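PDB 5KQA: glutaredoxin-glutathione complex from Polygonaceae, which binds glutathione and, as a glutaredoxin, probably reduces protein disulfides and mixed disulfides with glutathione by thiol-disulfide exchange. Local coordinates for residues Gln28-Leu33 with Ala80-Trp85; Asn37-Phe42 with Pro118-Cys123; Lys54-Gln59 with Asp105-Lys110. All coordinates share one frame; numbering follows the deposited sequence.

Interaction 1: Gln28-Leu33 with Ala80-Trp85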
loop_
_atom_site.group_PDB
_atom_site.type_symbol
_atom_site.label_atom_id
_atom_site.label_comp_id
_atom_site.label_asym_id
_atom_site.label_seq_id
_atom_site.Cartn_x
_atom_site.Cartn_y
_atom_site.Cartn_z
ATOM N N GLN A 28 -1.386 6.842 12.625
ATOM C CA GLN A 28 -0.120 7.576 12.606
ATOM C C GLN A 28 1.004 6.719 12.024
ATOM O O GLN A 28 1.772 7.186 11.183
ATOM C CB GLN A 28 0.250 8.062 14.016
ATOM C CG GLN A 28 -0.595 9.265 14.459
ATOM C CD GLN A 28 -0.265 9.774 15.859
ATOM O OE1 GLN A 28 0.807 9.499 16.407
ATOM N NE2 GLN A 28 -1.197 10.524 16.443
ATOM N N LYS A 29 1.083 5.462 12.456
ATOM C CA LYS A 29 2.087 4.545 11.930
ATOM C C LYS A 29 1.959 4.378 10.416
ATOM O O LYS A 29 2.958 4.410 9.704
ATOM C CB LYS A 29 1.979 3.175 12.610
ATOM C CG LYS A 29 2.853 2.114 11.957
ATOM C CD LYS A 29 2.928 0.814 12.763
ATOM C CE LYS A 29 3.941 -0.169 12.130
ATOM N NZ LYS A 29 4.295 -1.306 13.027
ATOM N N ALA A 30 0.733 4.174 9.933
ATOM C CA ALA A 30 0.488 3.962 8.500
ATOM C C ALA A 30 0.822 5.215 7.698
ATOM O O ALA A 30 1.419 5.133 6.624
ATOM C CB ALA A 30 -0.954 3.556 8.260
ATOM N N GLN A 31 0.452 6.375 8.233
ATOM C CA GLN A 31 0.723 7.643 7.554
ATOM C C GLN A 31 2.225 7.908 7.447
ATOM O O GLN A 31 2.706 8.363 6.408
ATOM C CB GLN A 31 0.018 8.800 8.275
ATOM C CG GLN A 31 -1.512 8.748 8.158
ATOM C CD GLN A 31 -2.231 9.780 9.041
ATOM O OE1 GLN A 31 -1.782 10.101 10.145
ATOM N NE2 GLN A 31 -3.351 10.295 8.551
ATOM N N GLN A 32 2.970 7.616 8.514
ATOM C CA GLN A 32 4.419 7.811 8.504
ATOM C C GLN A 32 5.079 6.910 7.461
ATOM O O GLN A 32 6.062 7.287 6.829
ATOM C CB GLN A 32 5.014 7.529 9.890
ATOM C CG GLN A 32 6.458 8.019 10.104
ATOM C CD GLN A 32 7.535 7.036 9.631
ATOM O OE1 GLN A 32 7.339 5.816 9.637
ATOM N NE2 GLN A 32 8.688 7.577 9.226
ATOM N N LEU A 33 4.557 5.702 7.299
ATOM C CA LEU A 33 5.096 4.794 6.291
ATOM C C LEU A 33 4.826 5.336 4.897
ATOM O O LEU A 33 5.700 5.312 4.028
ATOM C CB LEU A 33 4.494 3.400 6.430
ATOM C CG LEU A 33 5.040 2.655 7.638
ATOM C CD1 LEU A 33 4.159 1.456 7.962
ATOM C CD2 LEU A 33 6.477 2.242 7.341
ATOM N N ALA A 80 -7.842 -1.551 10.366
ATOM C CA ALA A 80 -8.968 -0.703 10.734
ATOM C C ALA A 80 -8.715 0.759 10.369
ATOM O O ALA A 80 -9.620 1.459 9.907
ATOM C CB ALA A 80 -9.270 -0.829 12.232
ATOM N N ALA A 81 -7.496 1.227 10.596
ATOM C CA ALA A 81 -7.134 2.598 10.250
ATOM C C ALA A 81 -7.175 2.816 8.732
ATOM O O ALA A 81 -7.576 3.883 8.253
ATOM C CB ALA A 81 -5.761 2.936 10.804
ATOM N N LEU A 82 -6.776 1.799 7.974
ATOM C CA LEU A 82 -6.756 1.920 6.516
ATOM C C LEU A 82 -8.177 1.954 5.974
ATOM O O LEU A 82 -8.450 2.612 4.968
ATOM C CB LEU A 82 -5.978 0.770 5.875
ATOM C CG LEU A 82 -4.453 0.742 6.045
ATOM C CD1 LEU A 82 -3.912 -0.629 5.651
ATOM C CD2 LEU A 82 -3.730 1.860 5.246
ATOM N N LEU A 83 -9.083 1.243 6.645
ATOM C CA LEU A 83 -10.498 1.303 6.295
ATOM C C LEU A 83 -11.038 2.714 6.525
ATOM O O LEU A 83 -11.680 3.292 5.661
ATOM C CB LEU A 83 -11.307 0.288 7.108
ATOM C CG LEU A 83 -12.842 0.344 6.965
ATOM C CD1 LEU A 83 -13.296 0.319 5.496
ATOM C CD2 LEU A 83 -13.492 -0.799 7.736
ATOM N N GLN A 84 -10.789 3.260 7.706
ATOM C CA GLN A 84 -11.216 4.618 8.003
ATOM C C GLN A 84 -10.656 5.619 6.985
ATOM O O GLN A 84 -11.353 6.510 6.512
ATOM C CB GLN A 84 -10.787 5.009 9.414
ATOM C CG GLN A 84 -11.019 6.480 9.741
ATOM C CD GLN A 84 -10.359 6.891 11.035
ATOM O OE1 GLN A 84 -9.379 7.649 11.042
ATOM N NE2 GLN A 84 -10.887 6.392 12.145
ATOM N N TRP A 85 -9.391 5.439 6.641
ATOM C CA TRP A 85 -8.666 6.357 5.775
ATOM C C TRP A 85 -9.022 6.224 4.291
ATOM O O TRP A 85 -9.109 7.237 3.576
ATOM C CB TRP A 85 -7.178 6.115 5.984
ATOM C CG TRP A 85 -6.208 7.050 5.338
ATOM C CD1 TRP A 85 -6.467 8.242 4.730
ATOM C CD2 TRP A 85 -4.790 6.855 5.263
ATOM N NE1 TRP A 85 -5.295 8.798 4.267
ATOM C CE2 TRP A 85 -4.253 7.965 4.579
ATOM C CE3 TRP A 85 -3.929 5.834 5.690
ATOM C CZ2 TRP A 85 -2.890 8.097 4.332
ATOM C CZ3 TRP A 85 -2.575 5.961 5.435
ATOM C CH2 TRP A 85 -2.070 7.088 4.758
#

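Interaction 2: Asn37-Phe42 with Pro118-Cys123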
loop_
_atom_site.group_PDB
_atom_site.type_symbol
_atom_site.label_atom_id
_atom_site.label_comp_id
_atom_site.label_asym_id
_atom_site.label_seq_id
_atom_site.Cartn_x
_atom_site.Cartn_y
_atom_site.Cartn_z
ATOM N N ASN A 37 7.902 6.591 2.138
ATOM C CA ASN A 37 8.136 5.651 1.048
ATOM C C ASN A 37 7.415 6.097 -0.199
ATOM O O ASN A 37 6.216 6.342 -0.156
ATOM C CB ASN A 37 7.678 4.245 1.425
ATOM C CG ASN A 37 8.570 3.603 2.449
ATOM O OD1 ASN A 37 9.623 3.079 2.116
ATOM N ND2 ASN A 37 8.149 3.631 3.708
ATOM N N PRO A 38 8.144 6.232 -1.313
ATOM C CA PRO A 38 7.468 6.604 -2.558
ATOM C C PRO A 38 6.340 5.621 -2.887
ATOM O O PRO A 38 5.242 6.027 -3.247
ATOM C CB PRO A 38 8.594 6.552 -3.596
ATOM C CG PRO A 38 9.838 6.843 -2.797
ATOM C CD PRO A 38 9.614 6.220 -1.449
ATOM N N LEU A 39 6.609 4.336 -2.718
ATOM C CA LEU A 39 5.619 3.298 -2.978
ATOM C C LEU A 39 5.463 2.377 -1.755
ATOM O O LEU A 39 6.441 1.807 -1.266
ATOM C CB LEU A 39 6.024 2.491 -4.217
ATOM C CG LEU A 39 5.252 1.208 -4.531
ATOM C CD1 LEU A 39 3.753 1.508 -4.682
ATOM C CD2 LEU A 39 5.808 0.527 -5.777
ATOM N N VAL A 40 4.240 2.244 -1.258
ATOM C CA VAL A 40 3.977 1.365 -0.121
ATOM C C VAL A 40 2.915 0.349 -0.488
ATOM O O VAL A 40 1.884 0.692 -1.073
ATOM C CB VAL A 40 3.492 2.125 1.145
ATOM C CG1 VAL A 40 3.277 1.139 2.307
ATOM C CG2 VAL A 40 4.469 3.224 1.544
ATOM N N VAL A 41 3.160 -0.901 -0.120
ATOM C CA VAL A 41 2.177 -1.949 -0.323
ATOM C C VAL A 41 1.773 -2.549 1.016
ATOM O O VAL A 41 2.485 -3.391 1.548
ATOM C CB VAL A 41 2.712 -3.057 -1.243
ATOM C CG1 VAL A 41 1.639 -4.103 -1.460
ATOM C CG2 VAL A 41 3.155 -2.469 -2.589
ATOM N N PHE A 42 0.637 -2.116 1.572
ATOM C CA PHE A 42 0.125 -2.780 2.767
ATOM C C PHE A 42 -0.419 -4.125 2.321
ATOM O O PHE A 42 -1.246 -4.210 1.428
ATOM C CB PHE A 42 -0.935 -1.955 3.489
ATOM C CG PHE A 42 -0.401 -0.690 4.089
ATOM C CD1 PHE A 42 0.249 -0.708 5.319
ATOM C CD2 PHE A 42 -0.533 0.517 3.420
ATOM C CE1 PHE A 42 0.751 0.464 5.880
ATOM C CE2 PHE A 42 -0.039 1.700 3.975
ATOM C CZ PHE A 42 0.610 1.668 5.209
ATOM N N PRO A 118 4.564 6.675 -15.077
ATOM C CA PRO A 118 4.783 8.105 -14.824
ATOM C C PRO A 118 4.515 8.492 -13.367
ATOM O O PRO A 118 5.234 9.338 -12.836
ATOM C CB PRO A 118 3.778 8.794 -15.763
ATOM C CG PRO A 118 3.546 7.792 -16.861
ATOM C CD PRO A 118 3.601 6.450 -16.175
ATOM N N MET A 119 3.493 7.904 -12.744
ATOM C CA MET A 119 3.205 8.161 -11.327
ATOM C C MET A 119 4.355 7.685 -10.457
ATOM O O MET A 119 4.752 8.368 -9.507
ATOM C CB MET A 119 1.921 7.457 -10.877
ATOM C CG MET A 119 0.629 7.988 -11.460
ATOM S SD MET A 119 -0.740 6.881 -11.035
ATOM C CE MET A 119 -0.396 6.609 -9.309
ATOM N N LEU A 120 4.870 6.500 -10.786
ATOM C CA LEU A 120 5.970 5.891 -10.048
ATOM C C LEU A 120 7.250 6.705 -10.211
ATOM O O LEU A 120 8.046 6.828 -9.290
ATOM C CB LEU A 120 6.192 4.447 -10.517
ATOM C CG LEU A 120 5.145 3.425 -10.057
ATOM C CD1 LEU A 120 5.320 2.098 -10.787
ATOM C CD2 LEU A 120 5.228 3.199 -8.554
ATOM N N THR A 121 7.429 7.275 -11.394
ATOM C CA THR A 121 8.598 8.088 -11.674
ATOM C C THR A 121 8.491 9.448 -10.995
ATOM O O THR A 121 9.472 9.961 -10.462
ATOM C CB THR A 121 8.780 8.280 -13.194
ATOM O OG1 THR A 121 8.941 6.999 -13.818
ATOM C CG2 THR A 121 9.997 9.146 -13.485
ATOM N N GLU A 122 7.290 10.019 -11.012
ATOM C CA GLU A 122 7.052 11.366 -10.501
ATOM C C GLU A 122 7.407 11.470 -9.018
ATOM O O GLU A 122 7.827 12.528 -8.538
ATOM C CB GLU A 122 5.580 11.768 -10.735
ATOM C CG GLU A 122 5.239 13.246 -10.501
ATOM C CD GLU A 122 4.482 13.503 -9.194
ATOM O OE1 GLU A 122 4.415 12.596 -8.338
ATOM O OE2 GLU A 122 3.947 14.622 -9.017
ATOM N N CYS A 123 7.265 10.362 -8.296
ATOM C CA CYS A 123 7.471 10.376 -6.848
ATOM C C CYS A 123 8.757 9.689 -6.411
ATOM O O CYS A 123 9.021 9.571 -5.207
ATOM C CB CYS A 123 6.298 9.708 -6.145
ATOM S SG CYS A 123 6.261 7.944 -6.388
#

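Interaction 3: Lys54-Gln59 with Asp105-Lys110. With GSH (glutathione), chain B.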
loop_
_atom_site.group_PDB
_atom_site.type_symbol
_atom_site.label_atom_id
_atom_site.label_comp_id
_atom_site.label_asym_id
_atom_site.label_seq_id
_atom_site.Cartn_x
_atom_site.Cartn_y
_atom_site.Cartn_z
ATOM N N LYS A 54 3.105 -7.128 -6.190
ATOM C CA LYS A 54 4.541 -7.089 -5.928
ATOM C C LYS A 54 5.330 -7.541 -7.157
ATOM O O LYS A 54 6.352 -6.948 -7.511
ATOM C CB LYS A 54 4.914 -7.970 -4.730
ATOM C CG LYS A 54 4.438 -7.470 -3.382
ATOM C CD LYS A 54 4.590 -8.579 -2.343
ATOM C CE LYS A 54 3.869 -8.253 -1.060
ATOM N NZ LYS A 54 3.916 -9.389 -0.076
ATOM N N LYS A 55 4.864 -8.612 -7.789
ATOM C CA LYS A 55 5.505 -9.118 -8.999
ATOM C C LYS A 55 5.498 -8.065 -10.120
ATOM O O LYS A 55 6.500 -7.876 -10.813
ATOM C CB LYS A 55 4.803 -10.399 -9.458
ATOM C CG LYS A 55 5.534 -11.187 -10.527
ATOM C CD LYS A 55 4.895 -12.564 -10.687
ATOM C CE LYS A 55 5.663 -13.450 -11.662
ATOM N NZ LYS A 55 5.599 -12.948 -13.066
ATOM N N LEU A 56 4.370 -7.380 -10.295
ATOM C CA LEU A 56 4.278 -6.286 -11.267
ATOM C C LEU A 56 5.304 -5.195 -10.980
ATOM O O LEU A 56 6.037 -4.773 -11.870
ATOM C CB LEU A 56 2.872 -5.673 -11.274
ATOM C CG LEU A 56 2.710 -4.452 -12.199
ATOM C CD1 LEU A 56 2.615 -4.874 -13.648
ATOM C CD2 LEU A 56 1.528 -3.597 -11.819
ATOM N N PHE A 57 5.341 -4.724 -9.737
ATOM C CA PHE A 57 6.293 -3.688 -9.351
ATOM C C PHE A 57 7.734 -4.159 -9.525
ATOM O O PHE A 57 8.589 -3.375 -9.931
ATOM C CB PHE A 57 6.057 -3.241 -7.903
ATOM C CG PHE A 57 4.797 -2.472 -7.715
ATOM C CD1 PHE A 57 4.405 -1.528 -8.654
ATOM C CD2 PHE A 57 3.991 -2.696 -6.615
ATOM C CE1 PHE A 57 3.238 -0.812 -8.495
ATOM C CE2 PHE A 57 2.816 -1.985 -6.453
ATOM C CZ PHE A 57 2.442 -1.041 -7.392
ATOM N N ASP A 58 8.006 -5.427 -9.218
ATOM C CA ASP A 58 9.341 -5.991 -9.444
ATOM C C ASP A 58 9.751 -5.826 -10.908
ATOM O O ASP A 58 10.836 -5.321 -11.219
ATOM C CB ASP A 58 9.394 -7.481 -9.065
ATOM C CG ASP A 58 9.280 -7.721 -7.558
ATOM O OD1 ASP A 58 9.639 -6.827 -6.764
ATOM O OD2 ASP A 58 8.834 -8.823 -7.168
ATOM N N GLN A 59 8.863 -6.253 -11.801
ATOM C CA GLN A 59 9.133 -6.258 -13.236
ATOM C C GLN A 59 9.232 -4.836 -13.812
ATOM O O GLN A 59 9.952 -4.595 -14.788
ATOM C CB GLN A 59 8.054 -7.076 -13.953
ATOM C CG GLN A 59 8.071 -8.553 -13.542
ATOM C CD GLN A 59 6.965 -9.373 -14.179
ATOM O OE1 GLN A 59 5.877 -8.867 -14.449
ATOM N NE2 GLN A 59 7.241 -10.649 -14.422
ATOM N N ASP A 105 -6.457 -4.791 -8.554
ATOM C CA ASP A 105 -7.255 -4.328 -9.682
ATOM C C ASP A 105 -6.980 -2.861 -10.021
ATOM O O ASP A 105 -6.789 -2.510 -11.185
ATOM C CB ASP A 105 -8.731 -4.529 -9.382
ATOM C CG ASP A 105 -9.065 -4.288 -7.919
ATOM O OD1 ASP A 105 -8.453 -3.384 -7.293
ATOM O OD2 ASP A 105 -9.938 -5.014 -7.391
ATOM N N SER A 106 -6.971 -2.008 -9.002
ATOM C CA SER A 106 -6.714 -0.582 -9.195
ATOM C C SER A 106 -5.342 -0.325 -9.807
ATOM O O SER A 106 -5.192 0.530 -10.680
ATOM C CB SER A 106 -6.827 0.166 -7.866
ATOM O OG SER A 106 -8.088 -0.068 -7.261
ATOM N N VAL A 107 -4.339 -1.065 -9.338
ATOM C CA VAL A 107 -2.984 -0.916 -9.852
ATOM C C VAL A 107 -2.922 -1.410 -11.291
ATOM O O VAL A 107 -2.317 -0.771 -12.155
ATOM C CB VAL A 107 -1.949 -1.686 -8.991
ATOM C CG1 VAL A 107 -0.605 -1.751 -9.708
ATOM C CG2 VAL A 107 -1.813 -1.036 -7.598
ATOM N N MET A 108 -3.549 -2.552 -11.539
ATOM C CA MET A 108 -3.632 -3.096 -12.891
ATOM C C MET A 108 -4.348 -2.125 -13.838
ATOM O O MET A 108 -3.967 -1.987 -15.003
ATOM C CB MET A 108 -4.342 -4.454 -12.881
ATOM C CG MET A 108 -3.582 -5.550 -12.158
ATOM S SD MET A 108 -1.878 -5.670 -12.735
ATOM C CE MET A 108 -1.165 -6.743 -11.486
ATOM N N GLU A 109 -5.384 -1.461 -13.345
ATOM C CA GLU A 109 -6.078 -0.438 -14.136
ATOM C C GLU A 109 -5.138 0.695 -14.562
ATOM O O GLU A 109 -5.164 1.132 -15.715
ATOM C CB GLU A 109 -7.266 0.134 -13.352
ATOM C CG GLU A 109 -7.923 1.339 -13.989
ATOM C CD GLU A 109 -8.762 2.156 -12.994
ATOM O OE1 GLU A 109 -9.276 1.564 -12.013
ATOM O OE2 GLU A 109 -8.898 3.393 -13.193
ATOM N N LYS A 110 -4.309 1.171 -13.637
ATOM C CA LYS A 110 -3.361 2.243 -13.945
ATOM C C LYS A 110 -2.257 1.778 -14.893
ATOM O O LYS A 110 -1.743 2.555 -15.691
ATOM C CB LYS A 110 -2.736 2.790 -12.658
ATOM C CG LYS A 110 -3.749 3.280 -11.625
ATOM C CD LYS A 110 -4.326 4.647 -11.985
ATOM C CE LYS A 110 -5.203 5.192 -10.853
ATOM N NZ LYS A 110 -5.506 6.655 -10.980
HETATM N N1 GSH B . -10.150 -6.829 -5.831
HETATM C CA1 GSH B . -9.191 -6.885 -4.776
HETATM C C1 GSH B . -7.840 -6.573 -5.380
HETATM O O11 GSH B . -6.897 -6.165 -4.650
HETATM O O12 GSH B . -7.666 -6.710 -6.624
HETATM C CB1 GSH B . -9.208 -8.251 -4.104
HETATM C CG1 GSH B . -8.140 -8.340 -3.020
HETATM C CD1 GSH B . -8.483 -9.387 -1.962
HETATM O OE1 GSH B . -9.486 -10.069 -2.069
HETATM N N2 GSH B . -7.626 -9.574 -0.836
HETATM C CA2 GSH B . -7.923 -10.538 0.176
HETATM C C2 GSH B . -8.320 -9.892 1.480
HETATM O O2 GSH B . -7.808 -8.848 1.855
HETATM C CB2 GSH B . -6.693 -11.331 0.555
HETATM S SG2 GSH B . -6.348 -12.613 -0.618
HETATM N N3 GSH B . -9.271 -10.549 2.304
HETATM C CA3 GSH B . -9.622 -9.975 3.557
HETATM C C3 GSH B . -8.385 -9.965 4.453
HETATM O O31 GSH B . -8.230 -9.057 5.312
HETATM O O32 GSH B . -7.492 -10.856 4.352
#

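Interaction 1: Gln28-Leu33 with Ala80-Trp85
The indole of Trp85 receives the methylene part of Gln31 over one face. Gln31 CG sits 4.1 Å from the centroid of the six-membered ring of Trp85, 21° off the ring normal, which makes a CH-pi contact. It is offset toward the rim, and its nearest ring atom is Trp85 CH2 at 3.8 Å. The Gln31 amide stands almost at right angles to the indole, with 88° between the planes, so it does not stack. Ala30 CB comes to the ring obliquely, 4.0 Å from Trp85 CZ3. The same methyl is 4.4 Å from Leu82 CD2. The indole reaches this far because Trp85 CG is anti to its backbone N, chi1 -172°. The contact joins helices 20-35 and 75-86, which lie on one face of the central sheet of the thioredoxin fold. Their local axes pass 10.1 Å apart. Phe42 of strand 39-43 touches both Ala30 and Leu82 from the sheet. Trp85 also meets the ring of Phe95 and packs on Val34, so the indole bridges helix 20-35 and the sheet. A serine in place of Trp85 would probably leave the Gln31 methylene without its aromatic partner and open a gap beside Ala30.

Interaction 2: Asn37-Phe42 with Pro118-Cys123
Pro38 and Cys123 bring the two backbones together, with Pro38 CA 5.7 Å from Cys123 CA. Here the loop entering strand 39-43 meets the residue just beyond helix 116-122. One residue on in the strand and three back in the helix, Leu39 CA and Leu120 CA are 7.5 Å apart. In the thioredoxin fold of this glutaredoxin, strand 39-43 is an inner strand of the four-stranded mixed sheet. The contact sets the final helix of the chain against the start of that strand. The helix is still regular at Glu122, whose N bonds to Pro118 O. The next bond, from Cys123 N to Met119 O, is weak.

Two pairs of side chains carry the packing. Leu39 and Leu120 meet methyl to methyl, CD2 to CD2, at 3.9 Å, and the two side chains run at a slant to each other. Leu120 has its CG anti to its own carbonyl carbon, and this swings its CD2 toward the strand. Both leucines are buried, and both touch Ile96 of strand 93-96. Leu39 also lies on Phe57 and Leu120 on Leu60, so helix 48-60 packs against both leucines.

The second pair is nearer the surface. The Pro38 ring packs on Cys123 through both the backbone and the thiol of the cysteine. Pro38 CB lies 3.4 Å from Cys123 O, and Pro38 CG lies 3.7 Å from the same oxygen. The thiol is held between the backbone N and the carbonyl carbon of Cys123, chi1 71°. This places Cys123 SG 3.9 Å from Pro38 CB and 3.8 Å from Pro38 O.

Interaction 3: Lys54-Gln59 with Asp105-Lys110
The helical segments that carry Leu56 and Met108, 54-59 and 105-110, run in roughly the same direction, 31° apart, with local axes 11.3 Å from each other at closest. Leu56 points at the other helix. Its CD2 presses on Val107 CG1 at 3.5 Å, a tight methyl contact. The same methyl lies 4.1 Å from Met108 SD. Met108 bends at chi2 (-51°), which brings both its sulfur and CE alongside Leu56. Phe57 and Val107 point at each other, and Phe57 CZ is 3.9 Å from Val107 CG1, oblique to the ring. One valine methyl thus touches both residues of helix 48-60. In the thioredoxin fold, helices 48-60 and 104-112 share one face of the sheet. Phe57 and Val107 both rest on Val94 there, and Leu116 covers Leu56 and Val107. The N-terminal end of helix 104-112 forms part of the glutathione pocket. Asp105 N donates to O12 of the glutathione gamma-glutamyl carboxylate at 3.0 Å, fairly straight at 157°. Cys104 N also hydrogen-bonds the ligand. The carboxylate held by Asp105 N lies at the start of the helix, whose dipole would probably favour its charge. Asp105 OD2 accepts from the ligand amino nitrogen N1, although the modelled distance is doubtfully short. Asp105 OD1 accepts from Ser106 N at 2.6 Å on its anti lone pair, which helps to fix the carboxylate.

Interactions 1 and 3 lie on opposite sides of the chain's centre, with centres 21 Å apart and nearest atoms about 13 Å apart. Strand 39-43, part of interaction 2, connects them through the sheet. On one face Phe42 meets interaction 1, with Phe42 CG 3.8 Å from Leu82 CD1. On the other, Val41 CG2 is 3.9 Å from Phe57 CE2 of interaction 3. The centres of interactions 2 and 3 are only 11 Å apart. Glutathione is hydrogen-bonded directly by interaction 3, through Asp105. The side chain of Leu82 in interaction 1 is about 9 Å from glutathione. The side chain of Leu39 in interaction 2 is about 13 Å from glutathione.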